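Local atomic coordinates of amide synthase (Vibrio cholerae, PDB entry 1L5A), a protein that acts as a nonribosomal peptide synthetase condensation enzyme, an amide synthase associated with the making of vibriobactin. Residues Y187-D193 with A253-W257; W234-V239 with F333-L337; A243-E247 with R283-Q287; T289-L295 with L418-A423; I362-F366 with H393-F397. The contacts are given in a common frame with arbitrary orientation. Residue numbers count along the deposited sequence, not the author numbering.

All five contacts lie within the condensation domain, most of their segments in its later half; none of these segments includes the HHxxxDG motif that marks the active site of this family. Helix 234-249 carries contacts 2 and 3, whose centres lie about 15 Å apart. Contacts 2 and 5 share one sheet, in which strands 333-337 and 362-368 are neighbours; the centres of these two contacts are about 12 Å apart. Contact 1 meets contact 3 where Arg283 NH2 lies 2.9 Å from Ala253 O, and contact 3 meets contact 4 where Tyr294 OH lies 2.6 Å from Leu284 O. Tyr245 OH, 2.8 Å from His393 ND1, ties contact 3 to contact 5. Contacts 4 and 5 stay apart, with nearest atoms about 11 Å from each other.

Contact 1. Residues Y187-D193 with A253-W257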
# COMPACT_ATOMS: atom_id res chain seq x y z
N TYR A 187 -16.11 -12.09 -10.41
CA TYR A 187 -17.29 -11.96 -9.56
C TYR A 187 -18.57 -12.14 -10.37
O TYR A 187 -19.48 -12.87 -9.96
CB TYR A 187 -17.32 -10.58 -8.91
CG TYR A 187 -18.31 -10.44 -7.78
CD1 TYR A 187 -18.31 -11.35 -6.72
CD2 TYR A 187 -19.20 -9.36 -7.72
CE1 TYR A 187 -19.15 -11.18 -5.63
CE2 TYR A 187 -20.06 -9.19 -6.62
CZ TYR A 187 -20.02 -10.11 -5.58
OH TYR A 187 -20.82 -9.95 -4.47
N LEU A 188 -18.63 -11.47 -11.52
CA LEU A 188 -19.79 -11.54 -12.38
C LEU A 188 -19.87 -12.85 -13.16
O LEU A 188 -20.97 -13.35 -13.39
CB LEU A 188 -19.82 -10.36 -13.36
CG LEU A 188 -19.71 -8.94 -12.77
CD1 LEU A 188 -19.96 -7.88 -13.87
CD2 LEU A 188 -20.68 -8.78 -11.62
N ARG A 189 -18.73 -13.41 -13.55
CA ARG A 189 -18.73 -14.66 -14.32
C ARG A 189 -19.38 -15.78 -13.54
O ARG A 189 -20.26 -16.48 -14.03
CB ARG A 189 -17.30 -15.05 -14.68
CG ARG A 189 -17.17 -16.24 -15.62
CD ARG A 189 -15.87 -16.14 -16.41
NE ARG A 189 -15.87 -14.94 -17.25
CZ ARG A 189 -14.81 -14.15 -17.45
NH1 ARG A 189 -13.64 -14.43 -16.88
NH2 ARG A 189 -14.92 -13.09 -18.24
N GLU A 190 -18.94 -15.94 -12.29
CA GLU A 190 -19.48 -16.97 -11.42
C GLU A 190 -20.71 -16.39 -10.73
O GLU A 190 -20.81 -16.42 -9.50
CB GLU A 190 -18.42 -17.38 -10.38
N ALA A 191 -21.64 -15.87 -11.54
CA ALA A 191 -22.87 -15.27 -11.00
C ALA A 191 -23.97 -15.05 -12.02
O ALA A 191 -23.72 -14.98 -13.24
CB ALA A 191 -22.54 -13.94 -10.32
N PRO A 192 -25.22 -14.93 -11.54
CA PRO A 192 -26.39 -14.71 -12.39
C PRO A 192 -26.21 -13.34 -13.04
O PRO A 192 -25.60 -12.45 -12.45
CB PRO A 192 -27.55 -14.70 -11.40
CG PRO A 192 -27.04 -15.47 -10.22
CD PRO A 192 -25.60 -15.07 -10.12
N ASP A 193 -26.74 -13.17 -14.25
CA ASP A 193 -26.66 -11.92 -14.99
C ASP A 193 -27.22 -10.71 -14.27
O ASP A 193 -28.13 -10.81 -13.45
CB ASP A 193 -27.37 -12.05 -16.34
CG ASP A 193 -26.66 -12.99 -17.28
OD1 ASP A 193 -26.97 -12.96 -18.48
OD2 ASP A 193 -25.80 -13.76 -16.81
N ALA A 253 -34.48 -11.57 -7.26
CA ALA A 253 -33.51 -10.50 -7.46
C ALA A 253 -32.22 -10.96 -6.77
O ALA A 253 -32.08 -10.88 -5.56
CB ALA A 253 -34.02 -9.20 -6.84
N PRO A 254 -31.27 -11.47 -7.55
CA PRO A 254 -30.02 -11.91 -6.94
C PRO A 254 -29.08 -10.78 -6.52
O PRO A 254 -28.17 -11.00 -5.72
CB PRO A 254 -29.41 -12.81 -8.02
CG PRO A 254 -29.88 -12.17 -9.27
CD PRO A 254 -31.32 -11.83 -8.98
N TRP A 255 -29.31 -9.58 -7.03
CA TRP A 255 -28.43 -8.48 -6.69
C TRP A 255 -29.01 -7.35 -5.84
O TRP A 255 -30.21 -7.05 -5.92
CB TRP A 255 -27.87 -7.89 -7.97
CG TRP A 255 -27.13 -8.87 -8.81
CD1 TRP A 255 -27.60 -9.54 -9.91
CD2 TRP A 255 -25.74 -9.20 -8.71
NE1 TRP A 255 -26.58 -10.25 -10.50
CE2 TRP A 255 -25.43 -10.06 -9.78
CE3 TRP A 255 -24.73 -8.84 -7.81
CZ2 TRP A 255 -24.15 -10.57 -9.98
CZ3 TRP A 255 -23.45 -9.35 -8.00
CH2 TRP A 255 -23.17 -10.20 -9.09
N LEU A 256 -28.15 -6.75 -5.02
CA LEU A 256 -28.50 -5.60 -4.18
C LEU A 256 -27.43 -4.57 -4.53
O LEU A 256 -26.26 -4.86 -4.37
CB LEU A 256 -28.37 -5.91 -2.70
CG LEU A 256 -29.37 -5.24 -1.74
CD1 LEU A 256 -28.71 -5.13 -0.37
CD2 LEU A 256 -29.81 -3.87 -2.24
N TRP A 257 -27.81 -3.40 -5.02
CA TRP A 257 -26.82 -2.39 -5.37
C TRP A 257 -26.53 -1.47 -4.21
O TRP A 257 -27.43 -1.10 -3.46
CB TRP A 257 -27.28 -1.58 -6.58
CG TRP A 257 -27.29 -2.36 -7.87
CD1 TRP A 257 -28.26 -3.24 -8.29
CD2 TRP A 257 -26.29 -2.35 -8.89
NE1 TRP A 257 -27.92 -3.76 -9.51
CE2 TRP A 257 -26.72 -3.23 -9.91
CE3 TRP A 257 -25.07 -1.67 -9.05
CZ2 TRP A 257 -25.97 -3.46 -11.07
CZ3 TRP A 257 -24.33 -1.89 -10.22
CH2 TRP A 257 -24.78 -2.78 -11.21
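Pro254 opens the contact, its CG 4.0 Å from CB of Pro192, an apolar proline-to-proline touch. Trp255, the first strand residue, then supplies most of the surface that its own segment buries, its indole pushed against the end of helix 175-189 and the turn that follows. The first segment leaves its helix at Glu190, the centre of an inverse gamma turn, and then passes the indole. Trp255 NE1 donates to Pro192 O (3.1 Å) and, weakly, to Asp193 O (3.4 Å), two successive carbonyls. The benzo part lies among apolar groups: Trp255 CZ2 is 3.8 Å from Ala191 CB, and Trp255 CH2 3.8 Å from Leu188 CD2. The indole edge of Trp255 points at the face of Tyr187 in an offset edge-to-face pair, centroids 5.8 Å apart and planes at 71°. A helix end is thus packed against strand 255-260. Strand 277-282 flanks the contact: Pro280 and Leu282 touch Trp255, Leu282 N bonds Tyr187 OH, and helix 234-249 packs on Leu256 while Trp257 is backbone hydrogen-bonded to Ile334 of strand 333-337.

Contact 2. Residues W234-V239 with F333-L337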
# COMPACT_ATOMS: atom_id res chain seq x y z
N TRP A 234 -22.87 -0.67 11.91
CA TRP A 234 -24.29 -0.84 11.64
C TRP A 234 -24.69 -0.60 10.19
O TRP A 234 -25.59 -1.27 9.68
CB TRP A 234 -25.15 0.02 12.57
CG TRP A 234 -24.90 1.46 12.52
CD1 TRP A 234 -24.01 2.16 13.25
CD2 TRP A 234 -25.62 2.40 11.73
NE1 TRP A 234 -24.12 3.50 12.99
CE2 TRP A 234 -25.11 3.68 12.05
CE3 TRP A 234 -26.65 2.30 10.78
CZ2 TRP A 234 -25.59 4.85 11.47
CZ3 TRP A 234 -27.13 3.46 10.20
CH2 TRP A 234 -26.60 4.73 10.54
N PRO A 235 -24.05 0.35 9.50
CA PRO A 235 -24.45 0.54 8.10
C PRO A 235 -24.27 -0.77 7.30
O PRO A 235 -25.21 -1.26 6.66
CB PRO A 235 -23.52 1.65 7.62
CG PRO A 235 -23.33 2.48 8.87
CD PRO A 235 -23.13 1.42 9.93
N ASP A 236 -23.07 -1.35 7.34
CA ASP A 236 -22.80 -2.60 6.65
C ASP A 236 -23.73 -3.70 7.15
O ASP A 236 -24.08 -4.62 6.40
CB ASP A 236 -21.36 -3.07 6.89
CG ASP A 236 -20.37 -2.48 5.89
OD1 ASP A 236 -20.80 -1.79 4.94
OD2 ASP A 236 -19.16 -2.74 6.06
N ALA A 237 -24.13 -3.61 8.42
CA ALA A 237 -25.01 -4.60 9.02
C ALA A 237 -26.40 -4.52 8.40
O ALA A 237 -27.01 -5.56 8.10
CB ALA A 237 -25.11 -4.39 10.53
N LEU A 238 -26.91 -3.30 8.22
CA LEU A 238 -28.22 -3.09 7.62
C LEU A 238 -28.20 -3.59 6.18
O LEU A 238 -29.21 -4.11 5.69
CB LEU A 238 -28.61 -1.61 7.65
CG LEU A 238 -28.90 -0.97 9.00
CD1 LEU A 238 -29.43 0.44 8.80
CD2 LEU A 238 -29.93 -1.79 9.76
N VAL A 239 -27.07 -3.45 5.50
CA VAL A 239 -26.97 -3.90 4.12
C VAL A 239 -27.13 -5.40 4.08
O VAL A 239 -27.77 -5.94 3.18
CB VAL A 239 -25.63 -3.50 3.48
CG1 VAL A 239 -25.46 -4.16 2.12
CG2 VAL A 239 -25.58 -1.98 3.32
N PHE A 333 -31.76 -1.01 -4.73
CA PHE A 333 -30.63 -0.21 -4.26
C PHE A 333 -30.76 0.19 -2.79
O PHE A 333 -31.85 0.54 -2.33
CB PHE A 333 -30.58 1.06 -5.13
CG PHE A 333 -29.28 1.80 -5.05
CD1 PHE A 333 -28.32 1.64 -6.04
CD2 PHE A 333 -29.02 2.67 -3.99
CE1 PHE A 333 -27.11 2.35 -5.97
CE2 PHE A 333 -27.82 3.37 -3.92
CZ PHE A 333 -26.86 3.21 -4.91
N ILE A 334 -29.66 0.13 -2.05
CA ILE A 334 -29.71 0.52 -0.64
C ILE A 334 -28.76 1.70 -0.36
O ILE A 334 -27.67 1.78 -0.91
CB ILE A 334 -29.45 -0.69 0.30
CG1 ILE A 334 -29.64 -0.27 1.75
CG2 ILE A 334 -28.06 -1.23 0.09
CD1 ILE A 334 -29.68 -1.42 2.71
N ASN A 335 -29.20 2.62 0.47
CA ASN A 335 -28.45 3.83 0.81
C ASN A 335 -28.52 3.99 2.30
O ASN A 335 -29.60 3.84 2.89
CB ASN A 335 -29.11 5.07 0.21
CG ASN A 335 -28.27 5.74 -0.85
OD1 ASN A 335 -27.14 6.13 -0.60
ND2 ASN A 335 -28.84 5.90 -2.05
N ILE A 336 -27.39 4.31 2.92
CA ILE A 336 -27.40 4.56 4.35
C ILE A 336 -26.98 6.02 4.51
O ILE A 336 -25.92 6.42 4.03
CB ILE A 336 -26.40 3.69 5.10
CG1 ILE A 336 -26.69 2.19 4.88
CG2 ILE A 336 -26.46 4.08 6.56
CD1 ILE A 336 -28.04 1.71 5.43
N LEU A 337 -27.82 6.82 5.16
CA LEU A 337 -27.52 8.23 5.37
C LEU A 337 -27.36 8.45 6.87
O LEU A 337 -28.32 8.77 7.57
CB LEU A 337 -28.65 9.08 4.81
CG LEU A 337 -28.84 8.74 3.32
CD1 LEU A 337 -29.86 9.68 2.72
CD2 LEU A 337 -27.50 8.83 2.58
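Ile336 is the centre of this helix-on-sheet packing. Its CA-to-CB bond points toward residues 234-239 of helix 234-249, where Ile336 CG2 sits 3.8 Å from Trp234 CZ3 and 4.0 Å from Pro235 CB, while Ile336 CD1 reaches Leu238 CD1 at 3.9 Å. One branched residue thus meets three residues of the first helical turns. Ile334, two positions back and so on the same face of the strand, serves the next part of the helix: its CD1 is 3.9 Å from Val239 CA and 4.0 Å from Leu238 O, packing on backbone as well as side chain. Val239 answers with CG2, 4.1 Å from CG2 of Ile334. No hydrogen bond crosses the interface; it is held by van der Waals packing. Helix and strand segments run nearly antiparallel, at 158°, with axes 9.1 Å apart at closest approach, which pairs Pro235 with Ile336 and Val239 with Ile334. This is part of the helix-against-sheet layering of the CoA-acyltransferase-like condensation fold. Strand 333-337 lies beside strand 362-368, whose Phe366 packs on Leu238 and Ile336; Ile334 also bonds Trp257 of strand 255-260, whose Leu258 packs on Val239 and Ile334, and Leu223 of helix 217-229 touches Trp234 and Leu238.

Contact 3. Residues A243-E247 with R283-Q287; sequences ALYLE and RLSAQ
This is a polar helix-to-loop contact: the later part of helix 234-249 meets the extended connection between strand 277-282 and helix 291-307. Residues 243-247 are helical, whereas 283-285 are extended (phi about -70°, psi 137 to 151°) and Ala286 turns to -95/-11. CA atoms of Ala243 and Arg283 are 5.9 Å apart, those of Leu244 and Ala286 6.8 Å. Glu247 (chi1 t, chi2 p) swings its carboxylate over the loop. Glu247 OE1 takes a salt bridge from Arg283, with NH1 at 2.9 Å and NH2 at 3.2 Å, and Glu247 OE2 accepts from Ala286 N at 2.9 Å. Arg283 (chi m, t, m, then 93°) runs beside the helix, its NH1 also giving a weak bond to Ala243 O (2.9 Å) and its CG resting 3.8 Å from Ala243 CB. Arg283 CD lies 3.9 Å from Leu246 CD1, and NH2 has a second partner in Ala253 O. Leu244 (chi1 t, chi2 p) starts away from the loop but bends back, its CD1 3.7 Å from Ala286 CB. Ser285 OG (chi1 t) accepts from Gln287 N at 3.1 Å. One carboxylate thus joins guanidinium and backbone amide, fixing on the helix a strand-to-helix connection with an ST turn at Ser285 spanning Ala286.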
# COMPACT_ATOMS: atom_id res chain seq x y z
N ALA A 243 -30.28 -7.53 2.70
CA ALA A 243 -30.15 -8.61 1.72
C ALA A 243 -30.86 -9.87 2.22
O ALA A 243 -31.44 -10.62 1.42
CB ALA A 243 -28.70 -8.90 1.45
N LEU A 244 -30.79 -10.12 3.52
CA LEU A 244 -31.45 -11.29 4.10
C LEU A 244 -32.95 -11.16 3.80
O LEU A 244 -33.60 -12.09 3.33
CB LEU A 244 -31.24 -11.34 5.62
CG LEU A 244 -31.87 -12.52 6.37
CD1 LEU A 244 -31.40 -13.84 5.74
CD2 LEU A 244 -31.49 -12.46 7.84
N TYR A 245 -33.47 -9.97 4.09
CA TYR A 245 -34.87 -9.62 3.88
C TYR A 245 -35.33 -9.87 2.45
O TYR A 245 -36.41 -10.40 2.22
CB TYR A 245 -35.09 -8.16 4.26
CG TYR A 245 -36.33 -7.56 3.66
CD1 TYR A 245 -37.59 -7.91 4.12
CD2 TYR A 245 -36.24 -6.66 2.60
CE1 TYR A 245 -38.75 -7.37 3.54
CE2 TYR A 245 -37.38 -6.12 2.01
CZ TYR A 245 -38.63 -6.48 2.48
OH TYR A 245 -39.74 -5.96 1.89
N LEU A 246 -34.50 -9.48 1.50
CA LEU A 246 -34.81 -9.65 0.09
C LEU A 246 -34.80 -11.12 -0.30
O LEU A 246 -35.19 -11.47 -1.42
CB LEU A 246 -33.81 -8.88 -0.78
CG LEU A 246 -33.77 -7.35 -0.62
CD1 LEU A 246 -32.61 -6.78 -1.44
CD2 LEU A 246 -35.10 -6.73 -1.07
N GLU A 247 -34.38 -11.98 0.61
CA GLU A 247 -34.34 -13.41 0.30
C GLU A 247 -35.77 -13.91 0.13
O GLU A 247 -36.05 -14.71 -0.75
CB GLU A 247 -33.64 -14.19 1.42
CG GLU A 247 -33.24 -15.60 1.01
CD GLU A 247 -32.10 -15.62 0.02
OE1 GLU A 247 -32.08 -14.79 -0.91
OE2 GLU A 247 -31.21 -16.50 0.15
N ARG A 283 -26.22 -11.31 -3.33
CA ARG A 283 -26.72 -11.68 -2.02
C ARG A 283 -26.47 -13.13 -1.72
O ARG A 283 -26.65 -14.00 -2.58
CB ARG A 283 -28.22 -11.39 -1.92
CG ARG A 283 -28.58 -9.94 -2.22
CD ARG A 283 -30.08 -9.66 -2.11
NE ARG A 283 -30.87 -10.60 -2.90
CZ ARG A 283 -31.37 -11.73 -2.42
NH1 ARG A 283 -31.17 -12.05 -1.14
NH2 ARG A 283 -32.05 -12.54 -3.22
N LEU A 284 -26.04 -13.39 -0.50
CA LEU A 284 -25.78 -14.74 -0.05
C LEU A 284 -27.11 -15.45 0.26
O LEU A 284 -28.08 -14.81 0.67
CB LEU A 284 -24.92 -14.72 1.22
CG LEU A 284 -23.40 -14.66 1.13
CD1 LEU A 284 -22.94 -13.57 0.18
CD2 LEU A 284 -22.85 -14.44 2.55
N SER A 285 -27.13 -16.76 0.08
CA SER A 285 -28.31 -17.55 0.38
C SER A 285 -28.53 -17.64 1.89
O SER A 285 -27.57 -17.59 2.66
CB SER A 285 -28.16 -18.96 -0.20
OG SER A 285 -29.24 -19.77 0.23
N ALA A 286 -29.78 -17.78 2.31
CA ALA A 286 -30.08 -17.89 3.73
C ALA A 286 -30.20 -19.37 4.13
O ALA A 286 -30.25 -19.70 5.32
CB ALA A 286 -31.39 -17.16 4.04
N GLN A 287 -30.23 -20.24 3.12
CA GLN A 287 -30.35 -21.68 3.34
C GLN A 287 -29.06 -22.29 3.88
O GLN A 287 -27.97 -22.01 3.39
CB GLN A 287 -30.76 -22.37 2.04

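Contact 4. Residues T289-L295 with L418-A423; sequences TSLGNYL and LLAEPA
Leu291 (chi1 t, chi2 p) and Leu419 (chi1 m, chi2 t) form the apolar centre: Leu291 CG lies 4.0 Å from Leu419 CD2, and Leu291 CD2 4.0 Å from Leu418 CG. Leu419 CD2 also meets Leu295 CD1 at 4.1 Å, while Ala423 CB packs 4.1 Å from Tyr294 CB. Further out the backbones meet, with CA-CA distances of 4.0 Å for Ser290-Pro422, 3.9 Å for Leu291-Ala423 and 4.2 Å for Gly292-Leu419. Leu418 is helical, Glu421 (-59/159) and Pro422 (-64/152) are extended, and Ala423 returns to -57/-47. Ser290 and Pro422 make a single beta bridge, flanked by Ala423 N to Thr289 O (2.8 Å) and Leu291 N to Glu421 O (3.0 Å). Gly292 N donates to Leu419 O (3.0 Å), where a CB on Gly292 would collide. Residues 291-295 are helical; Ser290 (-91/158, chi1 p) is the N-cap, its OG accepting from Asn293 N at 3.2 Å. First-turn amides, lacking acceptors within their own helix, are thus satisfied by the carbonyls of Leu419 and Glu421 and by the serine cap, coupling the segment after helix 415-420 to this helix start.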
# COMPACT_ATOMS: atom_id res chain seq x y z
N THR A 289 -27.49 -21.94 6.96
CA THR A 289 -26.58 -21.00 7.59
C THR A 289 -27.28 -20.32 8.73
O THR A 289 -28.50 -20.18 8.72
CB THR A 289 -26.15 -19.88 6.63
OG1 THR A 289 -25.64 -20.45 5.41
CG2 THR A 289 -25.07 -19.02 7.27
N SER A 290 -26.49 -19.88 9.69
CA SER A 290 -27.03 -19.19 10.83
C SER A 290 -27.05 -17.70 10.52
O SER A 290 -26.31 -17.23 9.65
CB SER A 290 -26.16 -19.45 12.06
OG SER A 290 -24.78 -19.30 11.74
N LEU A 291 -27.90 -16.96 11.22
CA LEU A 291 -28.00 -15.52 11.05
C LEU A 291 -26.60 -14.97 11.31
O LEU A 291 -26.09 -14.12 10.56
CB LEU A 291 -28.99 -14.94 12.07
CG LEU A 291 -29.03 -13.43 12.31
CD1 LEU A 291 -29.68 -12.73 11.13
CD2 LEU A 291 -29.80 -13.15 13.59
N GLY A 292 -25.98 -15.48 12.37
CA GLY A 292 -24.65 -15.05 12.73
C GLY A 292 -23.68 -15.23 11.59
O GLY A 292 -22.91 -14.33 11.26
N ASN A 293 -23.71 -16.40 10.96
CA ASN A 293 -22.81 -16.63 9.84
C ASN A 293 -23.24 -15.80 8.63
O ASN A 293 -22.42 -15.45 7.77
CB ASN A 293 -22.78 -18.12 9.49
N TYR A 294 -24.53 -15.46 8.55
CA TYR A 294 -25.01 -14.67 7.43
C TYR A 294 -24.42 -13.26 7.48
O TYR A 294 -23.82 -12.79 6.51
CB TYR A 294 -26.54 -14.59 7.44
CG TYR A 294 -27.10 -14.15 6.11
CD1 TYR A 294 -27.20 -15.05 5.05
CD2 TYR A 294 -27.46 -12.81 5.88
CE1 TYR A 294 -27.66 -14.63 3.79
CE2 TYR A 294 -27.91 -12.38 4.63
CZ TYR A 294 -28.00 -13.29 3.59
OH TYR A 294 -28.42 -12.89 2.34
N LEU A 295 -24.58 -12.60 8.62
CA LEU A 295 -24.04 -11.26 8.78
C LEU A 295 -22.52 -11.23 8.54
O LEU A 295 -22.03 -10.46 7.70
CB LEU A 295 -24.39 -10.73 10.18
CG LEU A 295 -25.89 -10.63 10.47
CD1 LEU A 295 -26.13 -9.94 11.83
CD2 LEU A 295 -26.57 -9.83 9.35
N LEU A 418 -29.63 -15.47 19.45
CA LEU A 418 -30.30 -15.01 18.23
C LEU A 418 -29.42 -15.24 17.00
O LEU A 418 -29.91 -15.64 15.94
CB LEU A 418 -30.65 -13.52 18.34
CG LEU A 418 -31.48 -12.98 17.18
CD1 LEU A 418 -32.80 -13.73 17.10
CD2 LEU A 418 -31.72 -11.49 17.36
N LEU A 419 -28.12 -14.98 17.13
CA LEU A 419 -27.20 -15.20 16.03
C LEU A 419 -27.09 -16.69 15.78
O LEU A 419 -26.67 -17.14 14.71
CB LEU A 419 -25.82 -14.62 16.36
CG LEU A 419 -25.77 -13.09 16.29
CD1 LEU A 419 -24.44 -12.60 16.81
CD2 LEU A 419 -25.99 -12.65 14.84
N ALA A 420 -27.49 -17.45 16.80
CA ALA A 420 -27.46 -18.90 16.75
C ALA A 420 -28.54 -19.47 15.83
O ALA A 420 -28.29 -20.43 15.10
CB ALA A 420 -27.62 -19.46 18.15
N GLU A 421 -29.74 -18.89 15.86
CA GLU A 421 -30.83 -19.38 15.02
C GLU A 421 -30.45 -19.32 13.55
O GLU A 421 -29.53 -18.58 13.17
CB GLU A 421 -32.11 -18.57 15.24
CG GLU A 421 -32.58 -18.48 16.70
CD GLU A 421 -34.05 -18.11 16.84
OE1 GLU A 421 -34.52 -17.20 16.13
OE2 GLU A 421 -34.75 -18.74 17.68
N PRO A 422 -31.13 -20.10 12.69
CA PRO A 422 -30.86 -20.12 11.25
C PRO A 422 -31.17 -18.76 10.60
O PRO A 422 -32.02 -18.01 11.09
CB PRO A 422 -31.79 -21.22 10.74
CG PRO A 422 -31.91 -22.14 11.94
CD PRO A 422 -32.09 -21.16 13.06
N ALA A 423 -30.49 -18.44 9.51
CA ALA A 423 -30.70 -17.17 8.82
C ALA A 423 -32.17 -17.00 8.41
O ALA A 423 -32.78 -15.95 8.63
CB ALA A 423 -29.80 -17.08 7.60

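Contact 5. Residues I362-F366 with H393-F397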
# COMPACT_ATOMS: atom_id res chain seq x y z
N ILE A 362 -36.37 0.46 -7.35
CA ILE A 362 -36.81 0.64 -5.98
C ILE A 362 -35.56 0.92 -5.14
O ILE A 362 -34.48 0.39 -5.40
CB ILE A 362 -37.54 -0.60 -5.45
CG1 ILE A 362 -38.16 -0.27 -4.09
CG2 ILE A 362 -36.58 -1.76 -5.36
CD1 ILE A 362 -38.96 -1.38 -3.48
N ASN A 363 -35.72 1.78 -4.14
CA ASN A 363 -34.61 2.20 -3.29
C ASN A 363 -34.95 2.08 -1.79
O ASN A 363 -36.03 2.51 -1.35
CB ASN A 363 -34.29 3.65 -3.64
CG ASN A 363 -33.00 4.15 -3.03
OD1 ASN A 363 -31.98 4.25 -3.72
ND2 ASN A 363 -33.04 4.48 -1.74
N PHE A 364 -34.05 1.48 -1.02
CA PHE A 364 -34.26 1.36 0.42
C PHE A 364 -33.25 2.31 1.03
O PHE A 364 -32.05 2.20 0.78
CB PHE A 364 -34.01 -0.07 0.91
CG PHE A 364 -34.94 -1.06 0.28
CD1 PHE A 364 -34.48 -1.94 -0.70
CD2 PHE A 364 -36.29 -1.06 0.60
CE1 PHE A 364 -35.36 -2.79 -1.37
CE2 PHE A 364 -37.18 -1.91 -0.06
CZ PHE A 364 -36.72 -2.77 -1.05
N THR A 365 -33.73 3.26 1.82
CA THR A 365 -32.83 4.22 2.43
C THR A 365 -32.96 4.28 3.95
O THR A 365 -34.06 4.26 4.50
CB THR A 365 -33.04 5.60 1.84
OG1 THR A 365 -32.33 5.68 0.60
CG2 THR A 365 -32.53 6.67 2.79
N PHE A 366 -31.82 4.34 4.61
CA PHE A 366 -31.83 4.43 6.05
C PHE A 366 -31.17 5.74 6.44
O PHE A 366 -29.98 5.94 6.19
CB PHE A 366 -31.07 3.25 6.65
CG PHE A 366 -31.82 1.95 6.58
CD1 PHE A 366 -31.55 1.03 5.57
CD2 PHE A 366 -32.77 1.62 7.56
CE1 PHE A 366 -32.22 -0.22 5.54
CE2 PHE A 366 -33.43 0.39 7.54
CZ PHE A 366 -33.15 -0.53 6.53
N HIS A 393 -43.41 -4.08 -0.45
CA HIS A 393 -42.21 -3.79 0.34
C HIS A 393 -42.55 -2.88 1.51
O HIS A 393 -42.06 -3.09 2.62
CB HIS A 393 -41.10 -3.14 -0.51
CG HIS A 393 -40.34 -4.12 -1.36
ND1 HIS A 393 -39.56 -5.12 -0.82
CD2 HIS A 393 -40.22 -4.24 -2.71
CE1 HIS A 393 -39.00 -5.82 -1.80
NE2 HIS A 393 -39.38 -5.30 -2.95
N CYS A 394 -43.40 -1.88 1.27
CA CYS A 394 -43.75 -0.97 2.36
C CYS A 394 -44.46 -1.66 3.52
O CYS A 394 -44.50 -1.13 4.62
CB CYS A 394 -44.61 0.17 1.85
SG CYS A 394 -43.69 1.35 0.88
N GLU A 395 -45.01 -2.83 3.28
CA GLU A 395 -45.69 -3.54 4.35
C GLU A 395 -44.78 -4.63 4.91
O GLU A 395 -44.74 -4.86 6.12
CB GLU A 395 -47.03 -4.13 3.85
N ARG A 396 -44.03 -5.30 4.03
CA ARG A 396 -43.17 -6.38 4.46
C ARG A 396 -41.84 -5.98 5.13
O ARG A 396 -41.45 -6.58 6.13
CB ARG A 396 -42.91 -7.34 3.27
N PHE A 397 -41.15 -4.97 4.61
CA PHE A 397 -39.87 -4.60 5.21
C PHE A 397 -40.05 -4.23 6.69
O PHE A 397 -39.37 -4.79 7.55
CB PHE A 397 -39.20 -3.46 4.44
CG PHE A 397 -37.68 -3.52 4.43
CD1 PHE A 397 -36.98 -4.34 5.33
CD2 PHE A 397 -36.94 -2.77 3.53
CE1 PHE A 397 -35.58 -4.39 5.33
CE2 PHE A 397 -35.55 -2.81 3.52
CZ PHE A 397 -34.87 -3.62 4.42
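Ile362 begins the contact with CD1 pressed close to the imidazole of His393, 3.2 Å from CD2. Phe364 is the central piece. Its edge meets the face of His393 (Phe364 CZ to His393 ND1 3.7 Å, centroids 5.1 Å apart, planes at 73°), and its own face receives the edge of Phe397 in an offset edge-to-face pair, centroids again 5.1 Å apart but planes at 86°, with Phe364 CD2 3.5 Å from Phe397 CD2. The three rings form an aromatic cluster. Phe366 extends the buried row, its CZ 4.1 Å from Phe397 CZ. These large rings fill the gap between strand and helix axes, 11.6 Å at closest approach and 41° apart in direction, within the helix-against-sheet layering of the CoA-acyltransferase-like condensation fold. The polar ends of His393 turn elsewhere, NE2 to Glu250 and ND1 to Tyr245 OH. Around the cluster, helix 234-249 brings Leu246 against Phe364 and Tyr245 in a stack with Phe397, while strand 374-381, next in the sheet, adds Ile378 and Leu376.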